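Local structure of UPF0053 protein HI_0107 (Haemophilus influenzae, 3LAE) at residues Thr37-Gly40 against Leu41-His45. The protein is of unknown function, a predicted membrane protein of the UPF0053 family that may bind flavin adenine dinucleotide, represented here by its C-terminal transporter-associated domain. Numbering follows the deposited sequence. Where two conformers were deposited one is given.
Sequences TFNG and LILEH
Leu-41, Ile-42, Leu-43 and Glu-44 each donate their backbone N-H to the carbonyl four residues earlier, from Thr-37 to Gly-40, with N...O distances of 2.9 to 3.0 Å: the i to i+4 ladder that defines the first turns of alpha-helix 38-45. Thr-37 is the N-cap, for its OG1 accepts from Gly-40 N at 2.9 Å and so satisfies an amide that has no carbonyl of an earlier turn to bind. On the inward side, in the conformer given, Ile-42 CD1 sits over one face of the Phe-38 ring, 4.0 Å from its centroid, which fits a CH-pi contact. The methyl is displaced toward the rim, with Phe-38 CE2 the ring atom nearest to Ile-42 CD1 at 3.8 Å. Phe-38 CG lies anti to the backbone N (chi1 -162°), which turns the ring away from the helix axis with one face to that methyl. The buried pair packs this short helix against the antiparallel sheet of the transporter-associated domain: Phe-38 meets Ala-76, Val-78 and Ile-63, while Ile-42 meets Ile-65. One position further round, the amide of Asn-39 crosses the branch of Leu-43, whose CD1 methyl comes 3.4 Å from OD1 in a van der Waals contact. The polar partner of OD1 is Ile-73 N of strand 72-80, whose hydrogen bond ties helix to sheet. Near the other end, His-45 turns its imidazole back along the helix, where ND1 donates to Leu-41 O at 2.7 Å. This bond is bent, N-H...O 140°, and the oxygen stands 26° out of the ring plane.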
ATOM      1  N   THR A  37       1.110  -8.091  -4.184  1.00 10.40           N
ATOM      2  CA  THR A  37       0.476  -7.391  -3.063  1.00 10.33           C
ATOM      3  C   THR A  37       1.058  -5.995  -2.885  1.00 10.82           C
ATOM      4  O   THR A  37       2.111  -5.658  -3.431  1.00 10.55           O
ATOM      5  CB  THR A  37       0.739  -8.122  -1.740  1.00 11.23           C
ATOM      6  OG1 THR A  37       2.158  -8.164  -1.539  1.00 10.87           O
ATOM      7  CG2 THR A  37       0.175  -9.528  -1.764  1.00 12.39           C
ATOM      8  N   PHE A  38       0.367  -5.183  -2.093  1.00 10.38           N
ATOM      9  CA  PHE A  38       0.836  -3.844  -1.776  1.00 11.80           C
ATOM     10  C   PHE A  38       2.197  -3.883  -1.077  1.00 10.24           C
ATOM     11  O   PHE A  38       3.104  -3.117  -1.413  1.00 12.39           O
ATOM     12  CB  PHE A  38      -0.218  -3.142  -0.906  1.00 12.77           C
ATOM     13  CG  PHE A  38      -0.076  -1.650  -0.856  1.00 17.03           C
ATOM     14  CD1 PHE A  38       0.046  -0.914  -2.024  1.00 18.55           C
ATOM     15  CD2 PHE A  38      -0.100  -0.982   0.346  1.00 24.04           C
ATOM     16  CE1 PHE A  38       0.176   0.451  -1.992  1.00 24.55           C
ATOM     17  CE2 PHE A  38       0.020   0.395   0.385  1.00 26.45           C
ATOM     18  CZ  PHE A  38       0.158   1.108  -0.792  1.00 25.33           C
ATOM     19  N   ASN A  39       2.339  -4.790  -0.115  1.00 10.91           N
ATOM     20  CA  ASN A  39       3.627  -5.051   0.513  1.00 11.17           C
ATOM     21  C   ASN A  39       4.696  -5.348  -0.539  1.00 12.27           C
ATOM     22  O   ASN A  39       5.772  -4.762  -0.521  1.00 13.43           O
ATOM     23  CB  ASN A  39       3.503  -6.214   1.504  1.00 10.93           C
ATOM     24  CG  ASN A  39       4.847  -6.667   2.043  1.00 12.97           C
ATOM     25  OD1 ASN A  39       5.578  -5.887   2.661  1.00 12.58           O
ATOM     26  ND2 ASN A  39       5.190  -7.933   1.789  1.00 13.86           N
ATOM     27  N   GLY A  40       4.409  -6.269  -1.456  1.00 10.62           N
ATOM     28  CA  GLY A  40       5.390  -6.614  -2.480  1.00 10.80           C
ATOM     29  C   GLY A  40       5.793  -5.415  -3.337  1.00 11.34           C
ATOM     30  O   GLY A  40       6.967  -5.202  -3.645  1.00 13.84           O
ATOM     31  N   LEU A  41       4.816  -4.618  -3.738  1.00 11.34           N
ATOM     32  CA  LEU A  41       5.097  -3.431  -4.549  1.00 12.51           C
ATOM     33  C   LEU A  41       6.026  -2.463  -3.813  1.00 13.34           C
ATOM     34  O   LEU A  41       6.977  -1.931  -4.389  1.00 15.03           O
ATOM     35  CB  LEU A  41       3.787  -2.724  -4.897  1.00 13.49           C
ATOM     36  CG  LEU A  41       3.876  -1.485  -5.777  1.00 15.58           C
ATOM     37  CD1 LEU A  41       4.299  -1.906  -7.167  1.00 17.91           C
ATOM     38  CD2 LEU A  41       2.548  -0.737  -5.788  1.00 19.25           C
ATOM     39  N   ILE A  42       5.744  -2.217  -2.539  1.00 13.33           N
ATOM     40  CA  ILE A  42       6.578  -1.311  -1.764  0.50 13.80           C
ATOM     41  C   ILE A  42       7.987  -1.882  -1.589  1.00 15.68           C
ATOM     42  O   ILE A  42       8.985  -1.174  -1.792  1.00 17.38           O
ATOM     43  CB  ILE A  42       5.942  -0.977  -0.397  0.50 12.52           C
ATOM     44  CG1 ILE A  42       4.615  -0.231  -0.596  0.50 11.18           C
ATOM     45  CG2 ILE A  42       6.892  -0.132   0.448  0.50 16.56           C
ATOM     46  CD1 ILE A  42       3.748  -0.167   0.667  0.50 10.25           C
ATOM     47  N   LEU A  43       8.083  -3.160  -1.236  1.00 15.75           N
ATOM     48  CA  LEU A  43       9.396  -3.770  -1.029  1.00 17.20           C
ATOM     49  C   LEU A  43      10.230  -3.785  -2.301  1.00 18.58           C
ATOM     50  O   LEU A  43      11.447  -3.600  -2.252  1.00 22.65           O
ATOM     51  CB  LEU A  43       9.260  -5.189  -0.477  1.00 16.08           C
ATOM     52  CG  LEU A  43       8.711  -5.326   0.938  1.00 20.20           C
ATOM     53  CD1 LEU A  43       8.543  -6.802   1.293  1.00 23.04           C
ATOM     54  CD2 LEU A  43       9.619  -4.626   1.924  1.00 21.42           C
ATOM     55  N   GLU A  44       9.590  -3.986  -3.450  1.00 18.09           N
ATOM     56  CA  GLU A  44      10.342  -4.054  -4.705  1.00 20.06           C
ATOM     57  C   GLU A  44      10.942  -2.707  -5.052  1.00 22.04           C
ATOM     58  O   GLU A  44      11.939  -2.627  -5.768  1.00 24.07           O
ATOM     59  CB  GLU A  44       9.467  -4.565  -5.852  1.00 23.75           C
ATOM     60  CG  GLU A  44       9.103  -6.022  -5.691  1.00 28.28           C
ATOM     61  CD  GLU A  44       8.265  -6.571  -6.824  1.00 31.25           C
ATOM     62  OE1 GLU A  44       8.177  -5.911  -7.879  1.00 33.92           O
ATOM     63  OE2 GLU A  44       7.695  -7.671  -6.650  1.00 32.41           O
ATOM     64  N   HIS A  45      10.340  -1.644  -4.535  1.00 26.98           N
ATOM     65  CA  HIS A  45      10.791  -0.295  -4.862  1.00 32.29           C
ATOM     66  C   HIS A  45      11.830   0.243  -3.891  1.00 35.18           C
ATOM     67  O   HIS A  45      12.663   1.068  -4.263  1.00 37.87           O
ATOM     68  CB  HIS A  45       9.604   0.665  -4.949  1.00 34.10           C
ATOM     69  CG  HIS A  45       8.805   0.520  -6.206  1.00 37.88           C
ATOM     70  ND1 HIS A  45       8.036  -0.592  -6.474  1.00 39.76           N
ATOM     71  CD2 HIS A  45       8.653   1.347  -7.266  1.00 39.47           C
ATOM     72  CE1 HIS A  45       7.443  -0.444  -7.646  1.00 40.49           C
ATOM     73  NE2 HIS A  45       7.802   0.725  -8.147  1.00 39.92           N
TER